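Local coordinates for protein aspartate aminotransferase (Giardia lamblia, PDB 3MEB) that probably catalyses, with pyridoxal 5'-phosphate and as a homodimer, amino-group transfer between L-aspartate and 2-oxoglutarate to give oxaloacetate and L-glutamate, at residues I187-S190 and N191-K194; I217-T220 and E221-K225; F96-F99 and L100-A103. All blocks are in the same frame, centred on the assembly; numbering follows the deposited sequence.

Overall arrangement
All three contacts are helix starts within the class I aminotransferase fold. Along the chain, contact 3 (F96-A103, helix 97-108) comes first, then contact 1 (I187-K194, helix 189-198) and contact 2 (I217-K225, helix 221-234). Contacts 1 and 2 touch, with centres about 11 Å apart: F189 packs on Q223, and I187 on I217 and the backbone of D218 and F219. They thus join two successive helices, on either side of strand 204-208 in the chain. Contact 3 stands apart, its centre about 30 Å from that of contact 2 and 37 Å from that of contact 1, against strands 120-125 and 287-292 of the seven-stranded mixed sheet.

Contact 1: I187-S190 and N191-K194; sequences IDFS and NTKK
A chi1 of -168° swings the F189 ring round beside its own carbonyl carbon, and K193, kinked at chi3 (-70°), lays CG over one face of that ring, its CD beside CE2. F189 opens helix 189-198 and K193 follows one turn later, with D188 at the N-cap position, in the class I aminotransferase fold. K193 CG lies 4.2 Å from the F189 ring centroid, a CH-pi contact offset toward the rim and 24° off the ring normal. Further along the lysine, CD comes to 3.7 Å from F189 CE2, the two side chains crossing at about a right angle. K193 NZ goes on to a salt bridge with E226 on helix 221-234, the same helix that F189 touches through Q223, E226 and L227. One ring and one lysine therefore fasten two helices, by apolar packing and by charge.

The chain enters through an inverse gamma turn centred on D188, with a weak bond of 2.8 Å from F189 N to I187 O. Helical bonding then sets in: T192 N donates to D188 O at 3.0 Å, K193 N to F189 O, and K194 N to S190 O at 3.2 Å. On the buried side, I187 CG2 rests 3.5 Å from T192 OG1, whose hydroxyl is hydrogen-bonded to T177 O, tying the helix start to the preceding loop. On the exposed side a water links S190 to K194 one turn later: it lies 2.9 Å from S190 OG and accepts from K194 NZ at 3.3 Å.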
loop_
_atom_site.group_PDB
_atom_site.type_symbol
_atom_site.label_atom_id
_atom_site.label_comp_id
_atom_site.label_asym_id
_atom_site.label_seq_id
_atom_site.Cartn_x
_atom_site.Cartn_y
_atom_site.Cartn_z
ATOM N N ILE A 187 -13.797 10.666 -30.389
ATOM C CA ILE A 187 -13.217 9.351 -30.566
ATOM C C ILE A 187 -13.363 8.897 -32.034
ATOM O O ILE A 187 -14.461 8.913 -32.610
ATOM C CB ILE A 187 -13.846 8.307 -29.607
ATOM C CG1 ILE A 187 -13.561 8.691 -28.164
ATOM C CG2 ILE A 187 -13.305 6.847 -29.928
ATOM C CD1 ILE A 187 -14.540 8.160 -27.123
ATOM N N ASP A 188 -12.250 8.474 -32.619
ATOM C CA ASP A 188 -12.220 7.984 -33.996
ATOM C C ASP A 188 -12.684 6.541 -33.957
ATOM O O ASP A 188 -11.898 5.604 -34.170
ATOM C CB ASP A 188 -10.808 8.128 -34.543
ATOM C CG ASP A 188 -10.660 7.647 -35.963
ATOM O OD1 ASP A 188 -11.688 7.352 -36.642
ATOM O OD2 ASP A 188 -9.494 7.565 -36.407
ATOM N N PHE A 189 -13.984 6.377 -33.714
ATOM C CA PHE A 189 -14.561 5.105 -33.314
ATOM C C PHE A 189 -14.453 4.003 -34.359
ATOM O O PHE A 189 -14.309 2.819 -34.028
ATOM C CB PHE A 189 -16.003 5.275 -32.832
ATOM C CG PHE A 189 -16.533 4.058 -32.156
ATOM C CD1 PHE A 189 -15.961 3.598 -30.975
ATOM C CD2 PHE A 189 -17.549 3.322 -32.730
ATOM C CE1 PHE A 189 -16.429 2.443 -30.373
ATOM C CE2 PHE A 189 -18.023 2.164 -32.134
ATOM C CZ PHE A 189 -17.472 1.727 -30.959
ATOM N N SER A 190 -14.485 4.402 -35.623
ATOM C CA SER A 190 -14.238 3.494 -36.738
ATOM C C SER A 190 -12.884 2.793 -36.558
ATOM O O SER A 190 -12.780 1.549 -36.634
ATOM C CB SER A 190 -14.307 4.299 -38.050
ATOM O OG SER A 190 -14.386 3.460 -39.182
ATOM N N ASN A 191 -11.835 3.572 -36.328
ATOM C CA ASN A 191 -10.512 2.975 -36.058
ATOM C C ASN A 191 -10.386 2.243 -34.721
ATOM O O ASN A 191 -9.644 1.254 -34.609
ATOM C CB ASN A 191 -9.393 4.010 -36.272
ATOM C CG ASN A 191 -9.159 4.281 -37.774
ATOM O OD1 ASN A 191 -9.072 5.422 -38.217
ATOM N ND2 ASN A 191 -9.156 3.218 -38.558
ATOM N N THR A 192 -11.095 2.711 -33.695
ATOM C CA THR A 192 -11.156 1.985 -32.448
ATOM C C THR A 192 -11.549 0.516 -32.701
ATOM O O THR A 192 -10.874 -0.411 -32.249
ATOM C CB THR A 192 -12.154 2.649 -31.448
ATOM O OG1 THR A 192 -11.788 4.023 -31.209
ATOM C CG2 THR A 192 -12.157 1.870 -30.162
ATOM N N LYS A 193 -12.638 0.303 -33.428
ATOM C CA LYS A 193 -13.103 -1.026 -33.724
ATOM C C LYS A 193 -12.115 -1.841 -34.562
ATOM O O LYS A 193 -11.904 -3.021 -34.278
ATOM C CB LYS A 193 -14.417 -0.953 -34.468
ATOM C CG LYS A 193 -15.542 -0.487 -33.588
ATOM C CD LYS A 193 -16.885 -0.514 -34.367
ATOM C CE LYS A 193 -16.968 0.576 -35.465
ATOM N NZ LYS A 193 -18.273 0.533 -36.218
ATOM N N LYS A 194 -11.502 -1.210 -35.562
ATOM C CA LYS A 194 -10.519 -1.918 -36.419
ATOM C C LYS A 194 -9.364 -2.401 -35.598
ATOM O O LYS A 194 -8.907 -3.529 -35.767
ATOM C CB LYS A 194 -10.022 -1.030 -37.569
ATOM C CG LYS A 194 -11.112 -0.821 -38.635
ATOM C CD LYS A 194 -10.798 0.313 -39.628
ATOM C CE LYS A 194 -11.910 0.494 -40.653
ATOM N NZ LYS A 194 -11.460 1.375 -41.762
HETATM O O HOH W 1 -12.000 4.329 -40.485
#

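Contact 2: I217-T220 and E221-K225; sequences IDFT and EAQWK. With EDO (1,2-ethanediol), chain J.
Q223 OE1 is gripped twice: T220 N donates to it at 3.0 Å in a nearly straight bond (167°), and a water donates at 2.8 Å. The first bond is one half of a capping box at the start of helix 221-234; the other runs from Q223 N to T220 OG1, 3.2 Å long. T220, the N-cap residue, can accept it because its chi1 of 67° sets OG1 between the backbone N and the carbonyl carbon, turned to the first helical turn. The water at Q223 OE1 also donates to D218 O at 2.6 Å, so it bridges the glutamine to the approaching loop.

Beside the box, F219 and W224 meet as a T-shaped (edge-to-face) pair, the phenyl edge directed at the indole face. Their planes stand at 80°, with 4.9 Å between the centroids of the phenyl and the six-membered indole ring. F219 CD2 lies over the indole face, while F219 CB sits 3.7 Å from the centroid of the five-membered ring, so both indole rings are covered from one side. Around this pair the aromatic packing continues: W224 meets F207 and F262 edge-to-face, and F219 meets Y178. F219 N makes a weak hydrogen bond to O2 of a 1,2-ethanediol, probably from the crystallisation liquor, which Y178 OH also holds. The D218 carboxylate accepts from A211 N and H212 N, holding the chain just before the cofactor-binding N213. Past the cap, the first helical bond joins W224 N to T220 O at 2.8 Å.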
loop_
_atom_site.group_PDB
_atom_site.type_symbol
_atom_site.label_atom_id
_atom_site.label_comp_id
_atom_site.label_asym_id
_atom_site.label_seq_id
_atom_site.Cartn_x
_atom_site.Cartn_y
_atom_site.Cartn_z
ATOM N N ILE A 217 -13.860 12.570 -22.956
ATOM C CA ILE A 217 -14.705 12.053 -24.049
ATOM C C ILE A 217 -14.829 10.557 -23.816
ATOM O O ILE A 217 -13.818 9.882 -23.643
ATOM C CB ILE A 217 -14.042 12.256 -25.453
ATOM C CG1 ILE A 217 -13.542 13.702 -25.668
ATOM C CG2 ILE A 217 -14.994 11.841 -26.569
ATOM C CD1 ILE A 217 -14.497 14.759 -25.259
ATOM N N ASP A 218 -16.066 10.043 -23.787
ATOM C CA ASP A 218 -16.332 8.650 -23.465
ATOM C C ASP A 218 -16.968 7.964 -24.681
ATOM O O ASP A 218 -17.611 8.610 -25.512
ATOM C CB ASP A 218 -17.331 8.561 -22.269
ATOM C CG ASP A 218 -16.702 8.834 -20.889
ATOM O OD1 ASP A 218 -15.464 8.997 -20.743
ATOM O OD2 ASP A 218 -17.504 8.880 -19.892
ATOM N N PHE A 219 -16.801 6.655 -24.784
ATOM C CA PHE A 219 -17.696 5.857 -25.619
ATOM C C PHE A 219 -19.129 6.062 -25.134
ATOM O O PHE A 219 -19.407 6.005 -23.930
ATOM C CB PHE A 219 -17.394 4.355 -25.538
ATOM C CG PHE A 219 -15.986 3.953 -25.977
ATOM C CD1 PHE A 219 -15.470 4.346 -27.195
ATOM C CD2 PHE A 219 -15.210 3.117 -25.185
ATOM C CE1 PHE A 219 -14.228 3.959 -27.580
ATOM C CE2 PHE A 219 -13.976 2.709 -25.595
ATOM C CZ PHE A 219 -13.470 3.122 -26.771
ATOM N N THR A 220 -20.052 6.252 -26.074
ATOM C CA THR A 220 -21.466 6.258 -25.746
ATOM C C THR A 220 -22.018 4.841 -25.497
ATOM O O THR A 220 -21.354 3.854 -25.796
ATOM C CB THR A 220 -22.269 6.915 -26.860
ATOM O OG1 THR A 220 -22.223 6.106 -28.066
ATOM C CG2 THR A 220 -21.722 8.342 -27.100
ATOM N N GLU A 221 -23.222 4.740 -24.942
ATOM C CA GLU A 221 -23.814 3.414 -24.741
ATOM C C GLU A 221 -23.847 2.689 -26.073
ATOM O O GLU A 221 -23.509 1.528 -26.159
ATOM C CB GLU A 221 -25.207 3.466 -24.135
ATOM C CG GLU A 221 -25.288 4.042 -22.764
ATOM C CD GLU A 221 -26.596 3.699 -22.066
ATOM O OE1 GLU A 221 -27.298 2.767 -22.518
ATOM O OE2 GLU A 221 -26.899 4.347 -21.045
ATOM N N ALA A 222 -24.183 3.389 -27.139
ATOM C CA ALA A 222 -24.250 2.764 -28.459
ATOM C C ALA A 222 -22.880 2.244 -28.922
ATOM O O ALA A 222 -22.789 1.186 -29.534
ATOM C CB ALA A 222 -24.853 3.761 -29.520
ATOM N N GLN A 223 -21.839 3.028 -28.667
ATOM C CA GLN A 223 -20.474 2.629 -29.019
ATOM C C GLN A 223 -20.018 1.433 -28.189
ATOM O O GLN A 223 -19.460 0.470 -28.719
ATOM C CB GLN A 223 -19.524 3.813 -28.917
ATOM C CG GLN A 223 -19.860 4.866 -30.003
ATOM C CD GLN A 223 -19.054 6.141 -29.886
ATOM O OE1 GLN A 223 -18.768 6.598 -28.794
ATOM N NE2 GLN A 223 -18.687 6.727 -31.035
ATOM N N TRP A 224 -20.305 1.455 -26.910
ATOM C CA TRP A 224 -19.986 0.279 -26.063
ATOM C C TRP A 224 -20.677 -0.968 -26.605
ATOM O O TRP A 224 -20.053 -2.023 -26.675
ATOM C CB TRP A 224 -20.418 0.491 -24.613
ATOM C CG TRP A 224 -19.511 1.322 -23.764
ATOM C CD1 TRP A 224 -19.809 2.504 -23.172
ATOM C CD2 TRP A 224 -18.186 0.991 -23.349
ATOM N NE1 TRP A 224 -18.748 2.949 -22.425
ATOM C CE2 TRP A 224 -17.733 2.037 -22.521
ATOM C CE3 TRP A 224 -17.338 -0.080 -23.599
ATOM C CZ2 TRP A 224 -16.476 2.043 -21.949
ATOM C CZ3 TRP A 224 -16.084 -0.077 -23.007
ATOM C CH2 TRP A 224 -15.664 0.975 -22.202
ATOM N N LYS A 225 -21.941 -0.848 -27.018
ATOM C CA LYS A 225 -22.664 -1.999 -27.535
ATOM C C LYS A 225 -22.072 -2.554 -28.830
ATOM O O LYS A 225 -22.180 -3.744 -29.078
ATOM C CB LYS A 225 -24.141 -1.704 -27.749
ATOM C CG LYS A 225 -24.901 -1.593 -26.469
ATOM C CD LYS A 225 -26.337 -1.222 -26.703
ATOM C CE LYS A 225 -27.014 -0.819 -25.400
ATOM N NZ LYS A 225 -28.286 -1.565 -25.209
HETATM C C1 EDO J . -13.785 4.845 -22.432
HETATM O O1 EDO J . -12.456 5.369 -22.258
HETATM C C2 EDO J . -14.812 5.747 -21.746
HETATM O O2 EDO J . -16.144 5.545 -22.208
HETATM O O HOH W 2 -18.093 9.223 -28.037
#

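Contact 3: F96-F99 and L100-A103; sequences FPLF and LEAA. With EDO (1,2-ethanediol), chain H.
F99 and L100, neighbours in the N-terminal turn of helix 97-108, point their side chains so that F99 CD2 and L100 CD2 end 4.2 Å apart. F99 CG is anti to its nitrogen (chi1 167°), which carries the ring along the helix until CZ lies 4.5 Å from A103 CB, one turn on. L100 takes the other course, CG beside its backbone N, and folds back toward the start of the helix with CG 3.6 Å from F96 O. These three side chains face the mixed sheet of the class I aminotransferase fold: F99 packs on Q124, L100 on S122 and C288, and A103 on C288 and H290. The F99 side chain is about 11 Å from a bound pyridoxal phosphate. F96, at the N-cap position, sends its ring away from the turn to lie nearly parallel to that of Y331.

E101, turned elsewhere, extends OE2 to a 1,2-ethanediol, whose O1 donates to it at 2.8 Å and which also bonds to K110 NZ.

The backbone makes four successive i to i+4 hydrogen bonds: L100 N to F96 O, E101 N to P97 O at 2.8 Å, A102 N to L98 O at 2.9 Å, and A103 N to F99 O at 2.7 Å. L98 O has a second donor in H338 NE2, which links this turn to the segment after helix 327-337. P97, with no N-H to offer, fits the first turn. The polar bonding here is thus largely backbone, while the sheet-facing F99, L100 and A103 add packing without polar groups of their own and charge is kept to the exposed E101.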
loop_
_atom_site.group_PDB
_atom_site.type_symbol
_atom_site.label_atom_id
_atom_site.label_comp_id
_atom_site.label_asym_id
_atom_site.label_seq_id
_atom_site.Cartn_x
_atom_site.Cartn_y
_atom_site.Cartn_z
ATOM N N PHE A 96 -11.886 -6.915 4.535
ATOM C CA PHE A 96 -13.103 -7.279 5.283
ATOM C C PHE A 96 -14.236 -7.740 4.355
ATOM O O PHE A 96 -14.567 -7.034 3.411
ATOM C CB PHE A 96 -13.643 -6.105 6.114
ATOM C CG PHE A 96 -12.643 -5.518 7.065
ATOM C CD1 PHE A 96 -12.036 -6.302 8.039
ATOM C CD2 PHE A 96 -12.307 -4.164 6.990
ATOM C CE1 PHE A 96 -11.055 -5.740 8.909
ATOM C CE2 PHE A 96 -11.357 -3.599 7.841
ATOM C CZ PHE A 96 -10.734 -4.381 8.808
ATOM N N PRO A 97 -14.901 -8.852 4.684
ATOM C CA PRO A 97 -16.028 -9.282 3.829
ATOM C C PRO A 97 -17.091 -8.222 3.592
ATOM O O PRO A 97 -17.534 -8.085 2.471
ATOM C CB PRO A 97 -16.597 -10.462 4.590
ATOM C CG PRO A 97 -15.367 -11.064 5.257
ATOM C CD PRO A 97 -14.594 -9.850 5.716
ATOM N N LEU A 98 -17.493 -7.472 4.628
ATOM C CA LEU A 98 -18.434 -6.338 4.445
ATOM C C LEU A 98 -17.957 -5.288 3.437
ATOM O O LEU A 98 -18.748 -4.790 2.671
ATOM C CB LEU A 98 -18.767 -5.672 5.788
ATOM C CG LEU A 98 -19.613 -6.484 6.774
ATOM C CD1 LEU A 98 -19.737 -5.774 8.175
ATOM C CD2 LEU A 98 -20.982 -6.778 6.182
ATOM N N PHE A 99 -16.668 -4.962 3.436
ATOM C CA PHE A 99 -16.090 -4.053 2.458
ATOM C C PHE A 99 -16.168 -4.671 1.053
ATOM O O PHE A 99 -16.637 -4.037 0.097
ATOM C CB PHE A 99 -14.639 -3.657 2.800
ATOM C CG PHE A 99 -13.930 -2.987 1.660
ATOM C CD1 PHE A 99 -14.160 -1.647 1.385
ATOM C CD2 PHE A 99 -13.083 -3.704 0.827
ATOM C CE1 PHE A 99 -13.579 -1.041 0.311
ATOM C CE2 PHE A 99 -12.464 -3.103 -0.227
ATOM C CZ PHE A 99 -12.699 -1.775 -0.508
ATOM N N LEU A 100 -15.755 -5.924 0.937
ATOM C CA LEU A 100 -15.774 -6.597 -0.378
ATOM C C LEU A 100 -17.220 -6.638 -0.904
ATOM O O LEU A 100 -17.497 -6.335 -2.077
ATOM C CB LEU A 100 -15.189 -8.005 -0.251
ATOM C CG LEU A 100 -13.699 -8.048 0.084
ATOM C CD1 LEU A 100 -13.249 -9.482 0.342
ATOM C CD2 LEU A 100 -12.900 -7.432 -1.010
ATOM N N GLU A 101 -18.154 -6.969 -0.021
ATOM C CA GLU A 101 -19.557 -6.940 -0.404
ATOM C C GLU A 101 -19.970 -5.527 -0.818
ATOM O O GLU A 101 -20.665 -5.374 -1.812
ATOM C CB GLU A 101 -20.473 -7.420 0.718
ATOM C CG GLU A 101 -21.934 -7.431 0.271
ATOM C CD GLU A 101 -22.925 -7.844 1.344
ATOM O OE1 GLU A 101 -22.515 -8.245 2.482
ATOM O OE2 GLU A 101 -24.123 -7.737 1.001
ATOM N N ALA A 102 -19.555 -4.507 -0.054
ATOM C CA ALA A 102 -19.880 -3.113 -0.384
ATOM C C ALA A 102 -19.328 -2.800 -1.796
ATOM O O ALA A 102 -20.035 -2.260 -2.657
ATOM C CB ALA A 102 -19.245 -2.136 0.682
ATOM N N ALA A 103 -18.079 -3.180 -2.031
ATOM C CA ALA A 103 -17.413 -2.871 -3.317
ATOM C C ALA A 103 -18.089 -3.553 -4.497
ATOM O O ALA A 103 -18.351 -2.932 -5.507
ATOM C CB ALA A 103 -15.919 -3.191 -3.251
HETATM C C1 EDO H . -24.605 -3.926 0.133
HETATM O O1 EDO H . -24.888 -5.316 -0.098
HETATM C C2 EDO H . -25.906 -3.160 0.210
HETATM O O2 EDO H . -26.948 -4.127 0.337
#